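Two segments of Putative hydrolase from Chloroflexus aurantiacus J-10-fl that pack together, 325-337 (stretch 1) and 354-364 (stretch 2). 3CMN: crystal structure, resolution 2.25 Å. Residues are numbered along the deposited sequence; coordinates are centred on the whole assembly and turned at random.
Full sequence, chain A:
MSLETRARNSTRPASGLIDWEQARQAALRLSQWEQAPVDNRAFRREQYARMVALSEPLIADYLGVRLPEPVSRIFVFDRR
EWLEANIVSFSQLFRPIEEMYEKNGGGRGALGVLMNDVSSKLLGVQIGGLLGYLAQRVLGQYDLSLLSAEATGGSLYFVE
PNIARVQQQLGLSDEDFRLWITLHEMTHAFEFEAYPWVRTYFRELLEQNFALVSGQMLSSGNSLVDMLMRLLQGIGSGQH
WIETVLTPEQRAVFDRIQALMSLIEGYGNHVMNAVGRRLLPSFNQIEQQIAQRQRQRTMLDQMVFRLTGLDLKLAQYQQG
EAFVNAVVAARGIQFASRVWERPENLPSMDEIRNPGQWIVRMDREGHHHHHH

Stretch 1, residues 325-337: NAVVAARGIQFAS
Stretch 2 354-364: NPGQWIVRMDR

Two helical segments of one chain pack here through a small apolar seam closed at one end by a salt bridge. Stretch 1 enters in a helix already under way, which continues to about Arg331. Gly332 then interrupts it with phi/psi of 100/165, a positive phi at which a CB would be jammed against the preceding carbonyl oxygen, so glycine is called for. The same residue is the N-cap of a short second helix beginning at Ile333. Stretch 2 leaves Asn354 at -143/88 and forms a helix from about Pro355 to Asp363, regular in its bonding, as in Ile359 N to Pro355 O at 2.9 Å. Proline suits this first turn, where its nitrogen needs no hydrogen to give. The axes of helix 325-331 and helix 355-363 approach to 9.8 Å, with a signed crossing angle of -52° between their N-to-C directions. Val327 and Pro355 mark the register, their CA atoms 6.3 Å apart.

Apolar contacts make up most of the pairings within the 454 Å² buried between the stretches. At the start of stretch 2, the compact Pro355 ring (C-gamma exo) meets two side chains: Ala326 CB lies 3.6 Å from Pro355 CG, and Val327 CG1 lies 3.7 Å from Pro355 CB. Val327, with chi1 at -30° between wells, also brings CG1 to 4.1 Å from Trp358 CE3. Val327 and Phe335 are buried, which suits their apolar side chains.

Two residues act as knobs. Ile359 (chi1 m, chi2 t) sits among Val327, Ala330, Arg331 and Phe335. Its CA-to-CB bond points sideways, but the side chain carries Ile359 CD1 to 3.8 Å from Val327 CB and 3.9 Å from Ala330 CB; the Ala330 methyl offers a small apolar surface. Ile359 CG2 lies 3.4 Å from Arg331 NH1 and 3.9 Å from Phe335 CE2. Phe335 (chi1 t, chi2 84°) answers from the second helix, likewise starting sideways before its ring reaches in among Trp358, Ile359, Met362 and Asp363. Phe335 CZ is 3.7 Å from Met362 CB, and the ring edge meets Ile359 O, 3.7 Å from Phe335 CZ, and Asp363 OD1, 3.6 Å from Phe335 CE1. An aromatic edge, with its slightly positive hydrogens, is a suitable neighbour for these oxygens. Met362, m at all three chi angles, starts toward stretch 1 but leads its end away.

In the oblique aromatic pair, Phe335 CE2 lies 3.5 Å from Trp358 CZ3, with the centroids of the phenyl and six-membered rings 5.7 Å apart and their planes at 88°. Buried Trp358 (chi1 t, chi2 84°) supplies a broad apolar surface here, while its NE1 is hydrogen-bonded elsewhere in the structure.

The polar link lies at the exposed margin. Arg331 (chi1 and chi2 m, chi3 -113° between wells, chi4 -70°) forms a salt bridge with Asp363 (chi1 m, chi2 -14°): Arg331 NH2 is 2.7 Å from Asp363 OD1 and donates a hydrogen bond to Asp363 OD2 at 2.9 Å, with an angle of 156°. OD1 lies at the guanidinium edge, near its plane.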

ATOM      1  N   ASN A 325      11.334 -13.838   5.276  1.00 42.17           N
ATOM      2  CA  ASN A 325      12.044 -14.184   6.504  1.00 42.39           C
ATOM      3  C   ASN A 325      12.816 -15.463   6.258  1.00 43.13           C
ATOM      4  O   ASN A 325      13.968 -15.603   6.665  1.00 44.13           O
ATOM      5  CB  ASN A 325      11.071 -14.376   7.670  1.00 43.27           C
ATOM      6  CG  ASN A 325      10.525 -13.060   8.201  1.00 43.74           C
ATOM      7  OD1 ASN A 325      11.233 -12.047   8.244  1.00 44.49           O
ATOM      8  ND2 ASN A 325       9.265 -13.072   8.627  1.00 43.89           N
ATOM      9  N   ALA A 326      12.172 -16.395   5.571  1.00 44.06           N
ATOM     10  CA  ALA A 326      12.795 -17.656   5.241  1.00 44.83           C
ATOM     11  C   ALA A 326      14.103 -17.408   4.490  1.00 46.40           C
ATOM     12  O   ALA A 326      15.183 -17.625   5.044  1.00 48.19           O
ATOM     13  CB  ALA A 326      11.854 -18.486   4.390  1.00 46.46           C
ATOM     14  N   VAL A 327      14.016 -16.927   3.248  1.00 45.06           N
ATOM     15  CA  VAL A 327      15.221 -16.692   2.454  1.00 43.35           C
ATOM     16  C   VAL A 327      16.250 -15.813   3.158  1.00 42.33           C
ATOM     17  O   VAL A 327      17.447 -16.069   3.059  1.00 42.73           O
ATOM     18  CB  VAL A 327      14.896 -16.101   1.026  1.00 43.57           C
ATOM     19  CG1 VAL A 327      13.544 -16.590   0.565  1.00 41.42           C
ATOM     20  CG2 VAL A 327      14.977 -14.583   1.020  1.00 42.79           C
ATOM     21  N   VAL A 328      15.804 -14.780   3.863  1.00 42.73           N
ATOM     22  CA  VAL A 328      16.751 -13.918   4.569  1.00 43.37           C
ATOM     23  C   VAL A 328      17.478 -14.733   5.639  1.00 45.01           C
ATOM     24  O   VAL A 328      18.666 -14.548   5.867  1.00 45.67           O
ATOM     25  CB  VAL A 328      16.049 -12.721   5.233  1.00 42.55           C
ATOM     26  CG1 VAL A 328      17.011 -11.999   6.161  1.00 41.60           C
ATOM     27  CG2 VAL A 328      15.566 -11.756   4.167  1.00 41.32           C
ATOM     28  N   ALA A 329      16.764 -15.642   6.293  1.00 46.42           N
ATOM     29  CA  ALA A 329      17.386 -16.477   7.310  1.00 47.57           C
ATOM     30  C   ALA A 329      18.374 -17.418   6.629  1.00 48.36           C
ATOM     31  O   ALA A 329      19.492 -17.627   7.113  1.00 49.73           O
ATOM     32  CB  ALA A 329      16.323 -17.292   8.053  1.00 47.46           C
ATOM     33  N   ALA A 330      17.946 -17.964   5.492  1.00 46.64           N
ATOM     34  CA  ALA A 330      18.735 -18.910   4.717  1.00 45.60           C
ATOM     35  C   ALA A 330      19.912 -18.333   3.938  1.00 45.76           C
ATOM     36  O   ALA A 330      20.897 -19.033   3.712  1.00 47.21           O
ATOM     37  CB  ALA A 330      17.819 -19.663   3.764  1.00 44.85           C
ATOM     38  N   ARG A 331      19.839 -17.069   3.534  1.00 45.93           N
ATOM     39  CA  ARG A 331      20.928 -16.491   2.752  1.00 44.34           C
ATOM     40  C   ARG A 331      21.274 -15.040   3.024  1.00 44.21           C
ATOM     41  O   ARG A 331      22.274 -14.537   2.513  1.00 44.36           O
ATOM     42  CB  ARG A 331      20.631 -16.666   1.267  1.00 45.57           C
ATOM     43  CG  ARG A 331      20.778 -18.097   0.795  1.00 46.12           C
ATOM     44  CD  ARG A 331      22.250 -18.453   0.596  1.00 47.31           C
ATOM     45  NE  ARG A 331      22.520 -18.671  -0.817  1.00 47.78           N
ATOM     46  CZ  ARG A 331      22.065 -19.716  -1.497  1.00 47.40           C
ATOM     47  NH1 ARG A 331      21.335 -20.637  -0.881  1.00 48.33           N
ATOM     48  NH2 ARG A 331      22.307 -19.830  -2.795  1.00 46.84           N
ATOM     49  N   GLY A 332      20.461 -14.353   3.815  1.00 43.44           N
ATOM     50  CA  GLY A 332      20.767 -12.966   4.105  1.00 44.03           C
ATOM     51  C   GLY A 332      19.973 -11.967   3.289  1.00 44.18           C
ATOM     52  O   GLY A 332      19.363 -12.303   2.278  1.00 45.21           O
ATOM     53  N   ILE A 333      20.000 -10.721   3.741  1.00 45.17           N
ATOM     54  CA  ILE A 333      19.273  -9.638   3.100  1.00 45.38           C
ATOM     55  C   ILE A 333      19.765  -9.342   1.682  1.00 44.97           C
ATOM     56  O   ILE A 333      18.969  -9.055   0.787  1.00 44.85           O
ATOM     57  CB  ILE A 333      19.350  -8.342   3.983  1.00 44.72           C
ATOM     58  CG1 ILE A 333      17.936  -7.911   4.392  1.00 45.46           C
ATOM     59  CG2 ILE A 333      20.085  -7.218   3.254  1.00 46.30           C
ATOM     60  CD1 ILE A 333      16.950  -7.732   3.248  1.00 42.78           C
ATOM     61  N   GLN A 334      21.077  -9.412   1.481  1.00 44.65           N
ATOM     62  CA  GLN A 334      21.643  -9.122   0.174  1.00 44.54           C
ATOM     63  C   GLN A 334      21.080 -10.082  -0.863  1.00 42.00           C
ATOM     64  O   GLN A 334      20.669  -9.653  -1.940  1.00 39.73           O
ATOM     65  CB  GLN A 334      23.169  -9.218   0.218  1.00 48.02           C
ATOM     66  CG  GLN A 334      23.849  -8.515  -0.945  1.00 51.48           C
ATOM     67  CD  GLN A 334      25.361  -8.636  -0.910  1.00 54.53           C
ATOM     68  OE1 GLN A 334      25.909  -9.733  -1.000  1.00 57.03           O
ATOM     69  NE2 GLN A 334      26.042  -7.505  -0.780  1.00 55.75           N
ATOM     70  N   PHE A 335      21.045 -11.374  -0.528  1.00 40.11           N
ATOM     71  CA  PHE A 335      20.505 -12.376  -1.441  1.00 38.33           C
ATOM     72  C   PHE A 335      19.035 -12.065  -1.709  1.00 37.61           C
ATOM     73  O   PHE A 335      18.614 -11.961  -2.867  1.00 37.37           O
ATOM     74  CB  PHE A 335      20.609 -13.783  -0.857  1.00 36.07           C
ATOM     75  CG  PHE A 335      20.279 -14.876  -1.850  1.00 35.13           C
ATOM     76  CD1 PHE A 335      21.249 -15.356  -2.727  1.00 34.59           C
ATOM     77  CD2 PHE A 335      18.991 -15.401  -1.932  1.00 32.92           C
ATOM     78  CE1 PHE A 335      20.937 -16.352  -3.673  1.00 34.87           C
ATOM     79  CE2 PHE A 335      18.672 -16.387  -2.867  1.00 33.57           C
ATOM     80  CZ  PHE A 335      19.645 -16.865  -3.739  1.00 33.22           C
ATOM     81  N   ALA A 336      18.267 -11.915  -0.631  1.00 36.38           N
ATOM     82  CA  ALA A 336      16.841 -11.608  -0.714  1.00 36.70           C
ATOM     83  C   ALA A 336      16.541 -10.316  -1.494  1.00 36.49           C
ATOM     84  O   ALA A 336      15.449 -10.158  -2.036  1.00 36.80           O
ATOM     85  CB  ALA A 336      16.257 -11.508   0.691  1.00 35.79           C
ATOM     86  N   SER A 337      17.499  -9.393  -1.543  1.00 36.21           N
ATOM     87  CA  SER A 337      17.299  -8.142  -2.265  1.00 35.61           C
ATOM     88  C   SER A 337      17.273  -8.353  -3.781  1.00 35.33           C
ATOM     89  O   SER A 337      16.918  -7.445  -4.537  1.00 35.82           O
ATOM     90  CB  SER A 337      18.398  -7.137  -1.922  1.00 35.66           C
ATOM     91  OG  SER A 337      19.611  -7.468  -2.572  1.00 37.73           O
ATOM     92  N   ASN A 354       6.772 -21.710  -0.849  1.00 54.72           N
ATOM     93  CA  ASN A 354       7.957 -22.531  -0.656  1.00 53.90           C
ATOM     94  C   ASN A 354       9.136 -21.734  -1.186  1.00 52.63           C
ATOM     95  O   ASN A 354       9.502 -21.842  -2.355  1.00 51.47           O
ATOM     96  CB  ASN A 354       7.825 -23.867  -1.395  1.00 55.61           C
ATOM     97  CG  ASN A 354       6.771 -23.836  -2.482  1.00 58.39           C
ATOM     98  OD1 ASN A 354       5.585 -23.628  -2.210  1.00 59.26           O
ATOM     99  ND2 ASN A 354       7.195 -24.050  -3.725  1.00 60.53           N
ATOM    100  N   PRO A 355       9.733 -20.900  -0.322  1.00 52.18           N
ATOM    101  CA  PRO A 355      10.881 -20.060  -0.676  1.00 51.85           C
ATOM    102  C   PRO A 355      12.011 -20.854  -1.340  1.00 51.63           C
ATOM    103  O   PRO A 355      12.649 -20.375  -2.284  1.00 51.47           O
ATOM    104  CB  PRO A 355      11.290 -19.460   0.667  1.00 51.61           C
ATOM    105  CG  PRO A 355       9.981 -19.358   1.396  1.00 50.72           C
ATOM    106  CD  PRO A 355       9.347 -20.691   1.086  1.00 51.46           C
ATOM    107  N   GLY A 356      12.246 -22.066  -0.845  1.00 50.47           N
ATOM    108  CA  GLY A 356      13.292 -22.911  -1.398  1.00 49.17           C
ATOM    109  C   GLY A 356      13.352 -22.877  -2.912  1.00 48.46           C
ATOM    110  O   GLY A 356      14.425 -22.693  -3.489  1.00 48.84           O
ATOM    111  N   GLN A 357      12.200 -23.060  -3.554  1.00 46.99           N
ATOM    112  CA  GLN A 357      12.105 -23.047  -5.014  1.00 46.08           C
ATOM    113  C   GLN A 357      12.726 -21.766  -5.563  1.00 43.95           C
ATOM    114  O   GLN A 357      13.455 -21.782  -6.553  1.00 43.50           O
ATOM    115  CB  GLN A 357      10.636 -23.114  -5.453  1.00 47.49           C
ATOM    116  CG  GLN A 357      10.308 -24.254  -6.413  1.00 51.86           C
ATOM    117  CD  GLN A 357       8.904 -24.146  -7.001  1.00 53.19           C
ATOM    118  OE1 GLN A 357       8.616 -23.253  -7.803  1.00 53.03           O
ATOM    119  NE2 GLN A 357       8.024 -25.056  -6.597  1.00 55.05           N
ATOM    120  N   TRP A 358      12.423 -20.652  -4.908  1.00 41.08           N
ATOM    121  CA  TRP A 358      12.929 -19.357  -5.337  1.00 39.31           C
ATOM    122  C   TRP A 358      14.440 -19.232  -5.155  1.00 39.17           C
ATOM    123  O   TRP A 358      15.137 -18.704  -6.029  1.00 38.00           O
ATOM    124  CB  TRP A 358      12.234 -18.242  -4.554  1.00 35.07           C
ATOM    125  CG  TRP A 358      12.615 -16.872  -5.017  1.00 29.97           C
ATOM    126  CD1 TRP A 358      12.067 -16.175  -6.056  1.00 27.50           C
ATOM    127  CD2 TRP A 358      13.620 -16.020  -4.443  1.00 28.21           C
ATOM    128  NE1 TRP A 358      12.664 -14.940  -6.161  1.00 28.01           N
ATOM    129  CE2 TRP A 358      13.619 -14.817  -5.185  1.00 26.37           C
ATOM    130  CE3 TRP A 358      14.519 -16.156  -3.375  1.00 27.18           C
ATOM    131  CZ2 TRP A 358      14.477 -13.757  -4.892  1.00 25.64           C
ATOM    132  CZ3 TRP A 358      15.376 -15.100  -3.081  1.00 27.30           C
ATOM    133  CH2 TRP A 358      15.349 -13.911  -3.840  1.00 27.12           C
ATOM    134  N   ILE A 359      14.939 -19.704  -4.015  1.00 39.54           N
ATOM    135  CA  ILE A 359      16.365 -19.625  -3.728  1.00 40.23           C
ATOM    136  C   ILE A 359      17.140 -20.404  -4.782  1.00 40.82           C
ATOM    137  O   ILE A 359      18.157 -19.934  -5.293  1.00 39.63           O
ATOM    138  CB  ILE A 359      16.668 -20.144  -2.294  1.00 41.32           C
ATOM    139  CG1 ILE A 359      15.992 -19.215  -1.277  1.00 41.08           C
ATOM    140  CG2 ILE A 359      18.178 -20.194  -2.035  1.00 38.88           C
ATOM    141  CD1 ILE A 359      16.271 -19.557   0.174  1.00 44.03           C
ATOM    142  N   VAL A 360      16.627 -21.576  -5.136  1.00 41.51           N
ATOM    143  CA  VAL A 360      17.258 -22.401  -6.148  1.00 42.21           C
ATOM    144  C   VAL A 360      17.242 -21.680  -7.500  1.00 42.42           C
ATOM    145  O   VAL A 360      18.278 -21.551  -8.158  1.00 42.71           O
ATOM    146  CB  VAL A 360      16.532 -23.760  -6.270  1.00 43.33           C
ATOM    147  CG1 VAL A 360      17.094 -24.561  -7.423  1.00 44.57           C
ATOM    148  CG2 VAL A 360      16.683 -24.535  -4.983  1.00 42.41           C
ATOM    149  N   ARG A 361      16.069 -21.201  -7.906  1.00 41.65           N
ATOM    150  CA  ARG A 361      15.943 -20.498  -9.179  1.00 40.00           C
ATOM    151  C   ARG A 361      16.875 -19.289  -9.275  1.00 40.48           C
ATOM    152  O   ARG A 361      17.411 -19.003 -10.348  1.00 39.72           O
ATOM    153  CB  ARG A 361      14.493 -20.051  -9.406  1.00 40.25           C
ATOM    154  CG  ARG A 361      14.249 -19.376 -10.762  1.00 40.27           C
ATOM    155  CD  ARG A 361      12.758 -19.298 -11.096  1.00 40.58           C
ATOM    156  NE  ARG A 361      12.005 -18.405 -10.218  1.00 41.02           N
ATOM    157  CZ  ARG A 361      11.865 -17.092 -10.409  1.00 41.38           C
ATOM    158  NH1 ARG A 361      12.428 -16.486 -11.454  1.00 38.52           N
ATOM    159  NH2 ARG A 361      11.149 -16.375  -9.553  1.00 41.80           N
ATOM    160  N   MET A 362      17.069 -18.570  -8.168  1.00 39.32           N
ATOM    161  CA  MET A 362      17.954 -17.406  -8.200  1.00 37.83           C
ATOM    162  C   MET A 362      19.392 -17.856  -8.385  1.00 39.04           C
ATOM    163  O   MET A 362      20.193 -17.139  -8.981  1.00 38.59           O
ATOM    164  CB  MET A 362      17.846 -16.567  -6.917  1.00 35.61           C
ATOM    165  CG  MET A 362      16.562 -15.726  -6.776  1.00 31.32           C
ATOM    166  SD  MET A 362      16.102 -14.748  -8.213  1.00 23.73           S
ATOM    167  CE  MET A 362      17.082 -13.469  -8.107  1.00 25.62           C
ATOM    168  N   ASP A 363      19.706 -19.044  -7.866  1.00 40.41           N
ATOM    169  CA  ASP A 363      21.039 -19.629  -7.965  1.00 41.47           C
ATOM    170  C   ASP A 363      21.396 -19.965  -9.398  1.00 42.68           C
ATOM    171  O   ASP A 363      22.539 -19.796  -9.817  1.00 43.16           O
ATOM    172  CB  ASP A 363      21.131 -20.908  -7.130  1.00 41.32           C
ATOM    173  CG  ASP A 363      21.363 -20.629  -5.671  1.00 41.10           C
ATOM    174  OD1 ASP A 363      21.717 -19.478  -5.357  1.00 40.26           O
ATOM    175  OD2 ASP A 363      21.207 -21.559  -4.843  1.00 42.69           O
ATOM    176  N   ARG A 364      20.410 -20.455 -10.139  1.00 44.79           N
ATOM    177  CA  ARG A 364      20.604 -20.827 -11.527  1.00 47.12           C
ATOM    178  C   ARG A 364      20.783 -19.616 -12.422  1.00 47.57           C
ATOM    179  O   ARG A 364      21.114 -19.756 -13.598  1.00 47.76           O
ATOM    180  CB  ARG A 364      19.427 -21.681 -11.994  1.00 48.97           C
ATOM    181  CG  ARG A 364      19.383 -22.981 -11.231  1.00 53.69           C
ATOM    182  CD  ARG A 364      18.154 -23.833 -11.479  1.00 57.23           C
ATOM    183  NE  ARG A 364      18.192 -24.982 -10.573  1.00 61.06           N
ATOM    184  CZ  ARG A 364      17.198 -25.850 -10.396  1.00 63.61           C
ATOM    185  NH1 ARG A 364      16.055 -25.718 -11.064  1.00 63.95           N
ATOM    186  NH2 ARG A 364      17.349 -26.861  -9.546  1.00 64.35           N
TER